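Local coordinates for protein monosaccharide-transporting ATPase (Actinobacillus succinogenes, PDB 5DTE) that binds the sugar D-allose in the cleft between its two lobes and probably delivers it, as a periplasmic solute-binding protein, to an ABC transporter, at residues F131-D137 and I292-V298; L144-L149 and Q265-D269; K156-L162 and N216-A222. All coordinates share one frame; numbering follows the deposited sequence.

Contact 1: residues F131-D137 and I292-V298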
ATOM      1  N   PHE A 131     -12.833  10.552 -12.325  1.00 28.18           N
ATOM      2  CA  PHE A 131     -12.412   9.200 -11.988  1.00 24.84           C
ATOM      3  C   PHE A 131     -12.689   8.888 -10.530  1.00 27.25           C
ATOM      4  O   PHE A 131     -12.813   9.789  -9.707  1.00 40.79           O
ATOM      5  CB  PHE A 131     -10.933   9.015 -12.292  1.00 36.96           C
ATOM      6  CG  PHE A 131     -10.022   9.613 -11.258  1.00 41.54           C
ATOM      7  CD1 PHE A 131      -9.362   8.806 -10.341  1.00 45.74           C
ATOM      8  CD2 PHE A 131      -9.820  10.979 -11.201  1.00 39.26           C
ATOM      9  CE1 PHE A 131      -8.514   9.356  -9.380  1.00 43.70           C
ATOM     10  CE2 PHE A 131      -8.975  11.528 -10.250  1.00 33.97           C
ATOM     11  CZ  PHE A 131      -8.320  10.715  -9.336  1.00 26.71           C
ATOM     12  N   ASN A 132     -12.775   7.605 -10.206  1.00 28.69           N
ATOM     13  CA  ASN A 132     -13.201   7.194  -8.876  1.00 25.15           C
ATOM     14  C   ASN A 132     -12.155   6.320  -8.194  1.00 21.03           C
ATOM     15  O   ASN A 132     -11.764   5.295  -8.747  1.00 21.26           O
ATOM     16  CB  ASN A 132     -14.533   6.454  -8.978  1.00 37.19           C
ATOM     17  CG  ASN A 132     -15.565   7.217  -9.798  1.00 48.25           C
ATOM     18  OD1 ASN A 132     -16.294   8.063  -9.273  1.00 46.50           O
ATOM     19  ND2 ASN A 132     -15.624   6.924 -11.098  1.00 55.76           N
ATOM     20  N   TYR A 133     -11.703   6.724  -7.004  1.00 26.16           N
ATOM     21  CA  TYR A 133     -10.651   5.995  -6.269  1.00 22.88           C
ATOM     22  C   TYR A 133     -11.208   5.225  -5.079  1.00 20.16           C
ATOM     23  O   TYR A 133     -12.257   5.572  -4.529  1.00 20.82           O
ATOM     24  CB  TYR A 133      -9.551   6.971  -5.805  1.00 25.47           C
ATOM     25  CG  TYR A 133      -8.461   6.455  -4.831  1.00 28.61           C
ATOM     26  CD1 TYR A 133      -7.386   5.677  -5.275  1.00 20.78           C
ATOM     27  CD2 TYR A 133      -8.480   6.819  -3.478  1.00 23.24           C
ATOM     28  CE1 TYR A 133      -6.386   5.247  -4.391  1.00 10.56           C
ATOM     29  CE2 TYR A 133      -7.496   6.397  -2.597  1.00 19.42           C
ATOM     30  CZ  TYR A 133      -6.444   5.613  -3.046  1.00 22.69           C
ATOM     31  OH  TYR A 133      -5.468   5.203  -2.130  1.00 20.37           O
ATOM     32  N   VAL A 134     -10.499   4.160  -4.713  1.00 29.37           N
ATOM     33  CA  VAL A 134     -10.737   3.425  -3.473  1.00 32.30           C
ATOM     34  C   VAL A 134      -9.391   3.057  -2.849  1.00 30.18           C
ATOM     35  O   VAL A 134      -8.586   2.392  -3.507  1.00 22.46           O
ATOM     36  CB  VAL A 134     -11.551   2.137  -3.708  1.00 24.44           C
ATOM     37  CG1 VAL A 134     -11.595   1.278  -2.433  1.00 28.07           C
ATOM     38  CG2 VAL A 134     -12.937   2.467  -4.186  1.00  9.65           C
ATOM     39  N   GLY A 135      -9.144   3.486  -1.603  1.00 25.11           N
ATOM     40  CA  GLY A 135      -7.915   3.116  -0.903  1.00 20.49           C
ATOM     41  C   GLY A 135      -7.870   3.377   0.591  1.00  9.67           C
ATOM     42  O   GLY A 135      -8.770   2.978   1.332  1.00 17.57           O
ATOM     43  N   VAL A 136      -6.786   4.012   1.026  1.00  9.77           N
ATOM     44  CA  VAL A 136      -6.642   4.555   2.382  1.00 20.91           C
ATOM     45  C   VAL A 136      -5.864   5.881   2.353  1.00 34.42           C
ATOM     46  O   VAL A 136      -5.202   6.211   1.365  1.00 42.36           O
ATOM     47  CB  VAL A 136      -5.912   3.586   3.373  1.00 14.57           C
ATOM     48  CG1 VAL A 136      -6.839   2.485   3.842  1.00 31.70           C
ATOM     49  CG2 VAL A 136      -4.618   3.022   2.787  1.00  9.65           C
ATOM     50  N   ASP A 137      -5.977   6.654   3.429  1.00 27.52           N
ATOM     51  CA  ASP A 137      -5.103   7.799   3.631  1.00 21.83           C
ATOM     52  C   ASP A 137      -3.747   7.259   4.057  1.00 16.84           C
ATOM     53  O   ASP A 137      -3.581   6.831   5.196  1.00 17.76           O
ATOM     54  CB  ASP A 137      -5.681   8.749   4.688  1.00 20.88           C
ATOM     55  CG  ASP A 137      -5.257  10.189   4.481  1.00 17.51           C
ATOM     56  OD1 ASP A 137      -4.085  10.418   4.135  1.00 15.99           O
ATOM     57  OD2 ASP A 137      -6.101  11.094   4.653  1.00 20.63           O
ATOM     58  N   ILE A 292     -21.459   6.798  -7.120  1.00 36.88           N
ATOM     59  CA  ILE A 292     -20.483   6.414  -6.114  1.00 32.00           C
ATOM     60  C   ILE A 292     -19.692   7.667  -5.718  1.00 30.74           C
ATOM     61  O   ILE A 292     -19.606   8.610  -6.509  1.00 26.81           O
ATOM     62  CB  ILE A 292     -19.499   5.316  -6.633  1.00 24.89           C
ATOM     63  CG1 ILE A 292     -18.836   5.761  -7.938  1.00 20.89           C
ATOM     64  CG2 ILE A 292     -20.180   3.957  -6.783  1.00 18.58           C
ATOM     65  CD1 ILE A 292     -17.818   4.804  -8.453  1.00 14.50           C
ATOM     66  N   PRO A 293     -19.110   7.685  -4.498  1.00 27.02           N
ATOM     67  CA  PRO A 293     -18.180   8.758  -4.125  1.00 24.72           C
ATOM     68  C   PRO A 293     -16.952   8.803  -5.057  1.00 36.91           C
ATOM     69  O   PRO A 293     -16.598   7.762  -5.624  1.00 35.72           O
ATOM     70  CB  PRO A 293     -17.773   8.383  -2.694  1.00 19.55           C
ATOM     71  CG  PRO A 293     -18.015   6.888  -2.610  1.00 15.69           C
ATOM     72  CD  PRO A 293     -19.253   6.689  -3.418  1.00 26.71           C
ATOM     73  N   SER A 294     -16.327   9.970  -5.234  1.00 38.81           N
ATOM     74  CA  SER A 294     -15.109  10.042  -6.045  1.00 36.85           C
ATOM     75  C   SER A 294     -13.921   9.442  -5.312  1.00 48.27           C
ATOM     76  O   SER A 294     -12.966   8.975  -5.944  1.00 57.54           O
ATOM     77  CB  SER A 294     -14.789  11.477  -6.447  1.00 25.15           C
ATOM     78  OG  SER A 294     -15.418  11.786  -7.669  1.00 34.83           O
ATOM     79  N   VAL A 295     -13.985   9.472  -3.980  1.00 38.38           N
ATOM     80  CA  VAL A 295     -12.960   8.880  -3.116  1.00 20.04           C
ATOM     81  C   VAL A 295     -13.587   8.045  -2.004  1.00 14.95           C
ATOM     82  O   VAL A 295     -14.586   8.430  -1.425  1.00 17.30           O
ATOM     83  CB  VAL A 295     -12.074   9.950  -2.466  1.00 19.05           C
ATOM     84  CG1 VAL A 295     -10.864   9.301  -1.774  1.00 24.96           C
ATOM     85  CG2 VAL A 295     -11.623  10.954  -3.497  1.00 22.32           C
ATOM     86  N   TYR A 296     -13.001   6.895  -1.708  1.00 20.59           N
ATOM     87  CA  TYR A 296     -13.447   6.092  -0.575  1.00 16.29           C
ATOM     88  C   TYR A 296     -12.191   5.558   0.110  1.00 23.75           C
ATOM     89  O   TYR A 296     -11.392   4.810  -0.479  1.00 33.02           O
ATOM     90  CB  TYR A 296     -14.411   4.971  -1.022  1.00 16.94           C
ATOM     91  CG  TYR A 296     -14.809   3.958   0.038  1.00 28.82           C
ATOM     92  CD1 TYR A 296     -16.082   3.976   0.617  1.00 21.63           C
ATOM     93  CD2 TYR A 296     -13.912   2.967   0.451  1.00 43.31           C
ATOM     94  CE1 TYR A 296     -16.442   3.039   1.594  1.00 16.63           C
ATOM     95  CE2 TYR A 296     -14.254   2.039   1.418  1.00 40.88           C
ATOM     96  CZ  TYR A 296     -15.515   2.073   1.983  1.00 37.54           C
ATOM     97  OH  TYR A 296     -15.817   1.122   2.932  1.00 47.24           O
ATOM     98  N   TYR A 297     -12.023   6.002   1.351  1.00 20.88           N
ATOM     99  CA  TYR A 297     -10.939   5.609   2.239  1.00 16.00           C
ATOM    100  C   TYR A 297     -11.448   4.612   3.277  1.00 22.89           C
ATOM    101  O   TYR A 297     -12.224   4.987   4.157  1.00 16.95           O
ATOM    102  CB  TYR A 297     -10.364   6.823   2.974  1.00 12.93           C
ATOM    103  CG  TYR A 297      -9.468   7.755   2.188  1.00 12.62           C
ATOM    104  CD1 TYR A 297      -8.524   7.266   1.300  1.00 16.60           C
ATOM    105  CD2 TYR A 297      -9.557   9.136   2.357  1.00 13.17           C
ATOM    106  CE1 TYR A 297      -7.692   8.124   0.589  1.00 16.16           C
ATOM    107  CE2 TYR A 297      -8.740  10.002   1.646  1.00 20.17           C
ATOM    108  CZ  TYR A 297      -7.808   9.487   0.761  1.00 20.95           C
ATOM    109  OH  TYR A 297      -6.978  10.331   0.061  1.00 24.36           O
ATOM    110  N   VAL A 298     -11.013   3.357   3.169  1.00 32.73           N
ATOM    111  CA  VAL A 298     -11.224   2.365   4.218  1.00 34.11           C
ATOM    112  C   VAL A 298     -10.526   2.880   5.475  1.00 37.81           C
ATOM    113  O   VAL A 298      -9.551   3.642   5.370  1.00 32.64           O
ATOM    114  CB  VAL A 298     -10.691   0.966   3.786  1.00 21.44           C
ATOM    115  CG1 VAL A 298     -10.095   0.206   4.940  1.00 23.35           C
ATOM    116  CG2 VAL A 298     -11.796   0.158   3.170  1.00 13.44           C
TER
HETATM  117  O   HOH W   1      -7.612   6.277   5.697  1.00  7.11           O
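Tyr133 and Gly135 donate through their backbone N to Ser294 and Tyr296 of the segment 292-298. Tyr133 N gives a nearly straight bond to Ser294 O at 2.8 Å, and Gly135 N reaches Tyr296 O at 2.8 Å, with the donor nearly along the C=O axis. Val298 N then returns a bond of 2.9 Å to Gly135 O, while the bond from Tyr296 N to Tyr133 O is weak. The two strands run parallel, 4° apart.

The buried part is Tyr133, Val134 and Gly135. The Tyr133 ring, carried anti to its backbone N (chi1 171°), lays one face over Gly135 N and receives Val295 CG1 and Tyr297 CE1 at its edge; its hydroxyl is bonded to Asp116 O, next to the sugar pocket. Segment 292-298 is the more exposed partner, Ser294 and Tyr297 above all. At the C-terminal end of the pair a water accepts from Asp137 N at 2.8 Å and donates to Val298 O.

Asp137 is also the N-cap of helix 138-152, its OD1 accepting a weak bond from Asn140 N. Val134 and Tyr296 point the same way, against Ile278 of helix 272-287. Strand 132-135 is bonded on its other side to strand 112-115, and the weakly bonded 295-297 lies at the edge of this parallel sheet.

Contact 2: residues L144-L149 and Q265-D269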
ATOM      1  N   LEU A 144      -0.169   7.703  11.924  1.00 15.64           N
ATOM      2  CA  LEU A 144      -0.584   6.790  12.980  1.00 19.42           C
ATOM      3  C   LEU A 144       0.498   5.751  13.297  1.00 20.78           C
ATOM      4  O   LEU A 144       0.689   5.408  14.451  1.00 29.25           O
ATOM      5  CB  LEU A 144      -1.892   6.086  12.605  1.00 28.72           C
ATOM      6  CG  LEU A 144      -3.224   6.838  12.745  1.00 26.39           C
ATOM      7  CD1 LEU A 144      -4.306   6.212  11.856  1.00 18.23           C
ATOM      8  CD2 LEU A 144      -3.682   6.857  14.192  1.00 27.65           C
ATOM      9  N   GLU A 145       1.210   5.269  12.278  1.00 20.50           N
ATOM     10  CA  GLU A 145       2.197   4.206  12.455  1.00 18.88           C
ATOM     11  C   GLU A 145       3.479   4.727  13.088  1.00 28.41           C
ATOM     12  O   GLU A 145       4.094   4.048  13.910  1.00 37.33           O
ATOM     13  CB  GLU A 145       2.530   3.528  11.113  1.00 33.85           C
ATOM     14  CG  GLU A 145       3.709   2.520  11.183  1.00 27.77           C
ATOM     15  CD  GLU A 145       4.299   2.146   9.821  1.00 22.43           C
ATOM     16  OE1 GLU A 145       3.579   2.137   8.798  1.00 26.18           O
ATOM     17  OE2 GLU A 145       5.502   1.840   9.770  1.00 13.47           O
ATOM     18  N   ALA A 146       3.902   5.922  12.696  1.00 30.93           N
ATOM     19  CA  ALA A 146       5.111   6.494  13.278  1.00 34.55           C
ATOM     20  C   ALA A 146       4.856   6.838  14.736  1.00 19.25           C
ATOM     21  O   ALA A 146       5.668   6.563  15.618  1.00 10.70           O
ATOM     22  CB  ALA A 146       5.550   7.723  12.506  1.00 41.31           C
ATOM     23  N   LYS A 147       3.686   7.416  14.968  1.00 20.72           N
ATOM     24  CA  LYS A 147       3.298   7.899  16.279  1.00 21.04           C
ATOM     25  C   LYS A 147       3.333   6.782  17.297  1.00 15.65           C
ATOM     26  O   LYS A 147       3.718   7.001  18.442  1.00 27.91           O
ATOM     27  CB  LYS A 147       1.905   8.532  16.232  1.00 20.03           C
ATOM     28  CG  LYS A 147       1.649   9.508  17.365  1.00 28.64           C
ATOM     29  CD  LYS A 147       0.551  10.499  17.015  1.00 30.47           C
ATOM     30  CE  LYS A 147       0.227  11.388  18.202  1.00 25.69           C
ATOM     31  NZ  LYS A 147       1.448  11.686  19.000  1.00 22.11           N
ATOM     32  N   ASN A 148       2.953   5.585  16.869  1.00 10.45           N
ATOM     33  CA  ASN A 148       2.891   4.432  17.753  1.00 10.33           C
ATOM     34  C   ASN A 148       4.286   3.956  18.158  1.00 24.63           C
ATOM     35  O   ASN A 148       4.531   3.612  19.317  1.00 30.73           O
ATOM     36  CB  ASN A 148       2.111   3.312  17.072  1.00 15.52           C
ATOM     37  CG  ASN A 148       1.822   2.147  17.995  1.00 31.60           C
ATOM     38  OD1 ASN A 148       2.521   1.132  17.969  1.00 30.62           O
ATOM     39  ND2 ASN A 148       0.771   2.276  18.803  1.00 39.16           N
ATOM     40  N   LEU A 149       5.202   3.958  17.195  1.00 24.85           N
ATOM     41  CA  LEU A 149       6.595   3.586  17.417  1.00 19.69           C
ATOM     42  C   LEU A 149       7.348   4.654  18.214  1.00 21.57           C
ATOM     43  O   LEU A 149       8.224   4.328  19.023  1.00 26.20           O
ATOM     44  CB  LEU A 149       7.289   3.352  16.072  1.00 26.04           C
ATOM     45  CG  LEU A 149       8.804   3.122  16.016  1.00 23.49           C
ATOM     46  CD1 LEU A 149       9.151   1.687  16.408  1.00 11.67           C
ATOM     47  CD2 LEU A 149       9.369   3.492  14.634  1.00 13.89           C
ATOM     48  N   GLN A 265       6.795  -3.902  16.396  1.00 21.88           N
ATOM     49  CA  GLN A 265       6.008  -3.037  17.252  1.00  7.40           C
ATOM     50  C   GLN A 265       4.586  -2.932  16.737  1.00 13.26           C
ATOM     51  O   GLN A 265       3.627  -3.192  17.463  1.00 18.07           O
ATOM     52  CB  GLN A 265       6.626  -1.654  17.332  1.00 19.60           C
ATOM     53  CG  GLN A 265       5.675  -0.629  17.910  1.00 23.63           C
ATOM     54  CD  GLN A 265       5.318  -0.931  19.348  1.00 21.82           C
ATOM     55  OE1 GLN A 265       6.127  -1.491  20.103  1.00 16.29           O
ATOM     56  NE2 GLN A 265       4.102  -0.563  19.741  1.00 21.72           N
ATOM     57  N   ASN A 266       4.461  -2.554  15.471  1.00 16.04           N
ATOM     58  CA  ASN A 266       3.165  -2.452  14.830  1.00 13.05           C
ATOM     59  C   ASN A 266       3.263  -2.546  13.325  1.00 17.38           C
ATOM     60  O   ASN A 266       4.336  -2.373  12.749  1.00 23.79           O
ATOM     61  CB  ASN A 266       2.503  -1.134  15.200  1.00 16.80           C
ATOM     62  CG  ASN A 266       3.089   0.034  14.442  1.00 32.61           C
ATOM     63  OD1 ASN A 266       2.661   0.350  13.324  1.00 43.93           O
ATOM     64  ND2 ASN A 266       4.078   0.682  15.040  1.00 33.37           N
ATOM     65  N   THR A 267       2.124  -2.813  12.695  1.00 21.43           N
ATOM     66  CA  THR A 267       1.940  -2.614  11.258  1.00  9.66           C
ATOM     67  C   THR A 267       0.574  -1.998  11.122  1.00  7.21           C
ATOM     68  O   THR A 267      -0.188  -2.018  12.088  1.00  7.29           O
ATOM     69  CB  THR A 267       2.027  -3.920  10.463  1.00 19.01           C
ATOM     70  OG1 THR A 267       2.176  -3.627   9.071  1.00 36.72           O
ATOM     71  CG2 THR A 267       0.783  -4.748  10.665  1.00 10.06           C
ATOM     72  N   ILE A 268       0.263  -1.424   9.961  1.00 16.76           N
ATOM     73  CA  ILE A 268      -1.079  -0.869   9.721  1.00  7.19           C
ATOM     74  C   ILE A 268      -1.851  -1.800   8.801  1.00 19.57           C
ATOM     75  O   ILE A 268      -1.435  -2.004   7.660  1.00 21.00           O
ATOM     76  CB  ILE A 268      -1.037   0.540   9.088  1.00 12.64           C
ATOM     77  CG1 ILE A 268      -0.594   1.604  10.102  1.00 16.59           C
ATOM     78  CG2 ILE A 268      -2.402   0.920   8.513  1.00 14.80           C
ATOM     79  CD1 ILE A 268      -1.734   2.190  10.955  1.00 25.40           C
ATOM     80  N   ASP A 269      -2.941  -2.391   9.300  1.00 18.66           N
ATOM     81  CA  ASP A 269      -3.791  -3.212   8.451  1.00 29.10           C
ATOM     82  C   ASP A 269      -4.589  -2.279   7.566  1.00 33.63           C
ATOM     83  O   ASP A 269      -5.416  -1.488   8.026  1.00 38.56           O
ATOM     84  CB  ASP A 269      -4.720  -4.138   9.249  1.00 34.88           C
ATOM     85  CG  ASP A 269      -5.451  -5.160   8.347  1.00 35.96           C
ATOM     86  OD1 ASP A 269      -5.067  -5.310   7.162  1.00 33.43           O
ATOM     87  OD2 ASP A 269      -6.399  -5.828   8.826  1.00 29.35           O
TER
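Helix 138-152 passes strand 267-269 and the residues leading into it at a distance set by side chains, the nearest alpha carbons being those of Glu145 and Ile268, 6.6 Å apart, and of Leu149 and Gln265, 6.7 Å apart. Asn148 OD1 is the polar focus. Gln265 NE2 donates to it at 2.9 Å with an N-H...O angle of 166°; the oxygen lies in the plane of the Gln265 amide, whereas the donor is tilted out of the carbonyl plane of Asn148. Gln265 reaches it by a bend at chi2 (64°), which turns its NE2 toward Asn148 OD1. Asn266 slides past Asn148 in the opposite direction, its amide turned almost perpendicular to that of Asn148, with ND2 3.3 Å from Asn148 OD1.

In this two-lobed periplasmic binding protein, strand 267-269 pairs antiparallel with strand 301-303 and leads toward Gln270 of the allose pocket; the helix lies between that small sheet and helix 169-182.

Nearer the sugar, aliphatic groups carry more of the contact. Glu145 lays its aliphatic part against Asn266 and Ile268, CB packing on Ile268 CG1 at 3.8 Å and CG meeting Asn266 OD1, while its carboxylate continues past them to hydrogen-bond Ser247 OG through OE2. Leu144 CB touches the Ile268 CD1 methyl at 4.2 Å. Separately, at the far end of the contact, Leu149 CD1 lies against Gln265 CB.

Contact 3: residues K156-L162 and N216-A222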
ATOM      1  N   LYS A 156      11.664   9.133  22.557  1.00 36.93           N
ATOM      2  CA  LYS A 156      13.077   9.526  22.516  1.00 24.99           C
ATOM      3  C   LYS A 156      13.934   8.500  21.777  1.00 27.92           C
ATOM      4  O   LYS A 156      13.695   7.291  21.880  1.00 23.85           O
ATOM      5  CB  LYS A 156      13.607   9.712  23.940  1.00 18.46           C
ATOM      6  CG  LYS A 156      15.034  10.236  24.043  1.00 29.25           C
ATOM      7  CD  LYS A 156      15.434  10.596  25.478  1.00 26.69           C
ATOM      8  CE  LYS A 156      16.929  10.900  25.577  1.00 30.26           C
ATOM      9  NZ  LYS A 156      17.369  12.073  24.729  1.00 37.08           N
ATOM     10  N   GLY A 157      14.935   8.979  21.040  1.00 11.16           N
ATOM     11  CA  GLY A 157      15.827   8.081  20.337  1.00 11.05           C
ATOM     12  C   GLY A 157      16.190   8.595  18.966  1.00 27.87           C
ATOM     13  O   GLY A 157      15.942   9.761  18.653  1.00 36.17           O
ATOM     14  N   ASN A 158      16.792   7.739  18.149  1.00 18.93           N
ATOM     15  CA  ASN A 158      17.063   8.099  16.758  1.00 31.63           C
ATOM     16  C   ASN A 158      16.387   7.104  15.838  1.00 33.22           C
ATOM     17  O   ASN A 158      16.559   5.897  16.001  1.00 34.30           O
ATOM     18  CB  ASN A 158      18.570   8.154  16.467  1.00 23.21           C
ATOM     19  CG  ASN A 158      19.314   9.071  17.421  1.00 24.15           C
ATOM     20  OD1 ASN A 158      19.244  10.294  17.294  1.00 30.14           O
ATOM     21  ND2 ASN A 158      20.039   8.484  18.378  1.00 15.11           N
ATOM     22  N   VAL A 159      15.613   7.609  14.880  1.00 32.00           N
ATOM     23  CA  VAL A 159      14.858   6.747  13.971  1.00 29.22           C
ATOM     24  C   VAL A 159      15.410   6.757  12.555  1.00 25.75           C
ATOM     25  O   VAL A 159      15.987   7.759  12.103  1.00 16.34           O
ATOM     26  CB  VAL A 159      13.368   7.157  13.898  1.00 27.06           C
ATOM     27  CG1 VAL A 159      12.635   6.828  15.201  1.00 21.55           C
ATOM     28  CG2 VAL A 159      13.247   8.628  13.559  1.00 22.46           C
ATOM     29  N   ALA A 160      15.219   5.634  11.860  1.00 26.23           N
ATOM     30  CA  ALA A 160      15.584   5.523  10.448  1.00 21.05           C
ATOM     31  C   ALA A 160      14.398   5.066   9.608  1.00 21.11           C
ATOM     32  O   ALA A 160      13.771   4.067   9.928  1.00 24.36           O
ATOM     33  CB  ALA A 160      16.729   4.577  10.280  1.00 10.12           C
ATOM     34  N   ILE A 161      14.112   5.793   8.528  1.00  9.97           N
ATOM     35  CA  ILE A 161      12.989   5.480   7.643  1.00 10.95           C
ATOM     36  C   ILE A 161      13.363   4.641   6.411  1.00 15.35           C
ATOM     37  O   ILE A 161      14.242   5.024   5.634  1.00 17.08           O
ATOM     38  CB  ILE A 161      12.321   6.777   7.152  1.00 13.15           C
ATOM     39  CG1 ILE A 161      11.500   7.396   8.280  1.00 18.86           C
ATOM     40  CG2 ILE A 161      11.441   6.521   5.927  1.00 11.78           C
ATOM     41  CD1 ILE A 161      10.751   8.635   7.862  1.00 28.21           C
ATOM     42  N   LEU A 162      12.696   3.503   6.223  1.00 12.85           N
ATOM     43  CA  LEU A 162      12.844   2.755   4.962  1.00 23.09           C
ATOM     44  C   LEU A 162      11.665   3.073   4.026  1.00 25.62           C
ATOM     45  O   LEU A 162      10.500   2.945   4.409  1.00 14.75           O
ATOM     46  CB  LEU A 162      12.936   1.234   5.200  1.00  8.58           C
ATOM     47  CG  LEU A 162      14.141   0.597   5.910  1.00 13.73           C
ATOM     48  CD1 LEU A 162      13.749  -0.749   6.489  1.00  8.19           C
ATOM     49  CD2 LEU A 162      15.387   0.438   5.018  1.00  8.89           C
ATOM     50  N   ASN A 216      23.306   4.282  17.299  1.00 49.37           N
ATOM     51  CA  ASN A 216      22.357   4.873  18.220  1.00 41.63           C
ATOM     52  C   ASN A 216      20.968   4.901  17.617  1.00 33.10           C
ATOM     53  O   ASN A 216      20.130   5.732  17.975  1.00 37.85           O
ATOM     54  CB  ASN A 216      22.804   6.276  18.620  1.00 38.58           C
ATOM     55  CG  ASN A 216      24.050   6.255  19.486  1.00 33.02           C
ATOM     56  OD1 ASN A 216      24.348   5.253  20.138  1.00 26.19           O
ATOM     57  ND2 ASN A 216      24.773   7.370  19.512  1.00 39.07           N
ATOM     58  N   ILE A 217      20.733   3.972  16.703  1.00 24.07           N
ATOM     59  CA  ILE A 217      19.405   3.779  16.161  1.00 31.67           C
ATOM     60  C   ILE A 217      18.646   2.746  16.989  1.00 32.93           C
ATOM     61  O   ILE A 217      19.166   1.659  17.252  1.00 28.89           O
ATOM     62  CB  ILE A 217      19.472   3.345  14.708  1.00 27.35           C
ATOM     63  CG1 ILE A 217      19.931   4.519  13.857  1.00 27.55           C
ATOM     64  CG2 ILE A 217      18.121   2.871  14.238  1.00 10.98           C
ATOM     65  CD1 ILE A 217      19.866   4.231  12.384  1.00 34.07           C
ATOM     66  N   ASN A 218      17.429   3.106  17.405  1.00 28.59           N
ATOM     67  CA  ASN A 218      16.625   2.272  18.304  1.00 31.39           C
ATOM     68  C   ASN A 218      15.205   2.040  17.784  1.00 34.94           C
ATOM     69  O   ASN A 218      14.392   1.400  18.457  1.00 31.46           O
ATOM     70  CB  ASN A 218      16.563   2.887  19.722  1.00 27.92           C
ATOM     71  CG  ASN A 218      15.738   4.196  19.796  1.00 31.57           C
ATOM     72  OD1 ASN A 218      15.540   4.899  18.803  1.00 33.70           O
ATOM     73  ND2 ASN A 218      15.273   4.522  20.997  1.00 36.95           N
ATOM     74  N   GLY A 219      14.922   2.561  16.588  1.00 34.24           N
ATOM     75  CA  GLY A 219      13.605   2.462  15.971  1.00 28.61           C
ATOM     76  C   GLY A 219      13.616   2.563  14.447  1.00 28.49           C
ATOM     77  O   GLY A 219      14.276   3.441  13.877  1.00 32.39           O
ATOM     78  N   ILE A 220      12.884   1.668  13.780  1.00 20.29           N
ATOM     79  CA  ILE A 220      12.835   1.664  12.315  1.00 18.73           C
ATOM     80  C   ILE A 220      11.429   1.736  11.726  1.00 18.98           C
ATOM     81  O   ILE A 220      10.611   0.823  11.876  1.00 21.95           O
ATOM     82  CB  ILE A 220      13.507   0.421  11.720  1.00 21.04           C
ATOM     83  CG1 ILE A 220      14.986   0.367  12.108  1.00 13.95           C
ATOM     84  CG2 ILE A 220      13.363   0.448  10.216  1.00 20.23           C
ATOM     85  CD1 ILE A 220      15.655  -0.879  11.677  1.00 11.01           C
ATOM     86  N   PHE A 221      11.164   2.835  11.037  1.00 10.93           N
ATOM     87  CA  PHE A 221       9.914   3.016  10.357  1.00 10.95           C
ATOM     88  C   PHE A 221      10.085   2.514   8.948  1.00 10.94           C
ATOM     89  O   PHE A 221      10.934   3.025   8.216  1.00 13.53           O
ATOM     90  CB  PHE A 221       9.516   4.480  10.367  1.00 20.70           C
ATOM     91  CG  PHE A 221       8.269   4.776   9.595  1.00 23.07           C
ATOM     92  CD1 PHE A 221       7.037   4.735  10.210  1.00 29.32           C
ATOM     93  CD2 PHE A 221       8.326   5.103   8.254  1.00 21.26           C
ATOM     94  CE1 PHE A 221       5.886   5.015   9.501  1.00 27.83           C
ATOM     95  CE2 PHE A 221       7.178   5.375   7.543  1.00 18.23           C
ATOM     96  CZ  PHE A 221       5.960   5.335   8.165  1.00 15.30           C
ATOM     97  N   ALA A 222       9.289   1.509   8.580  1.00 10.99           N
ATOM     98  CA  ALA A 222       9.266   0.976   7.215  1.00 11.50           C
ATOM     99  C   ALA A 222       7.895   1.176   6.522  1.00 13.18           C
ATOM    100  O   ALA A 222       6.848   0.785   7.055  1.00 15.17           O
ATOM    101  CB  ALA A 222       9.637  -0.489   7.230  1.00 11.05           C
TER
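Ala160, Ile161 and Leu162 pair with Ile220, Phe221 and Ala222 as neighbouring parallel strands in the central sheet of one lobe, a three-layered alpha/beta fold of the periplasmic binding protein type. The segment axes cross at -21°, the twist usual for such sheets.

Backbone bonds form a regular ladder at this end: Ala160 N to Gly219 O, Phe221 N to Ala160 O, and Leu162 N to Phe221 O at 2.7 Å. Phe221 thus uses both its N and its O on the same neighbouring strand. CA-H...O contacts accompany the ladder, among them Ile161 CA to Phe221 O.

Apolar packing occurs on both faces. On one, Phe221 and Ile161 lie side by side and point the same way, Ile161 CG1 meeting Phe221 CD2 at 3.9 Å beneath Ala178 of helix 169-182. On the other, Leu162 crosses Ile220 obliquely, with Leu162 CD1 touching Ile220 CG2 at 3.9 Å, and Ala160 CB meets the Ile217 CD1 methyl; Thr207 of helix 200-213 packs on Leu162 and Ile220.

Asparagine amides take over where the strands begin. Asn218, with CG between its backbone N and carbonyl carbon (chi1 69°), turns its amide back toward the other strand, where ND2 makes a weak bond to Lys156 O and OD1 accepts weakly from Asn158 N. Its own backbone N donates to Asn158 O at 3.2 Å, in the carbonyl plane. Asn158 answers with its side chain: ND2 donates to Asn216 O at 2.8 Å, and that oxygen lies only 7° out of the Asn158 amide plane.

In the fold
Contacts 1 and 3 each join parallel strands by backbone bonds, but in different sheets on opposite sides of the chain's centre, about 32 Å apart between centres. Contact 3 is the more buried and lies between inner strands, whereas contact 1 adds an outermost strand and is partly exposed. Contact 2 is also partly buried and differs in chemistry: a helix meets a strand through side-chain amides and aliphatic groups. Helix 138-152 follows strand 132-135 of contact 1 and precedes strand 157-163 of contact 3, so contact 2 holds the element connecting them. Contacts 2 and 3 touch, Glu145 and Leu149 of the helix packing against Phe221 and Ile220.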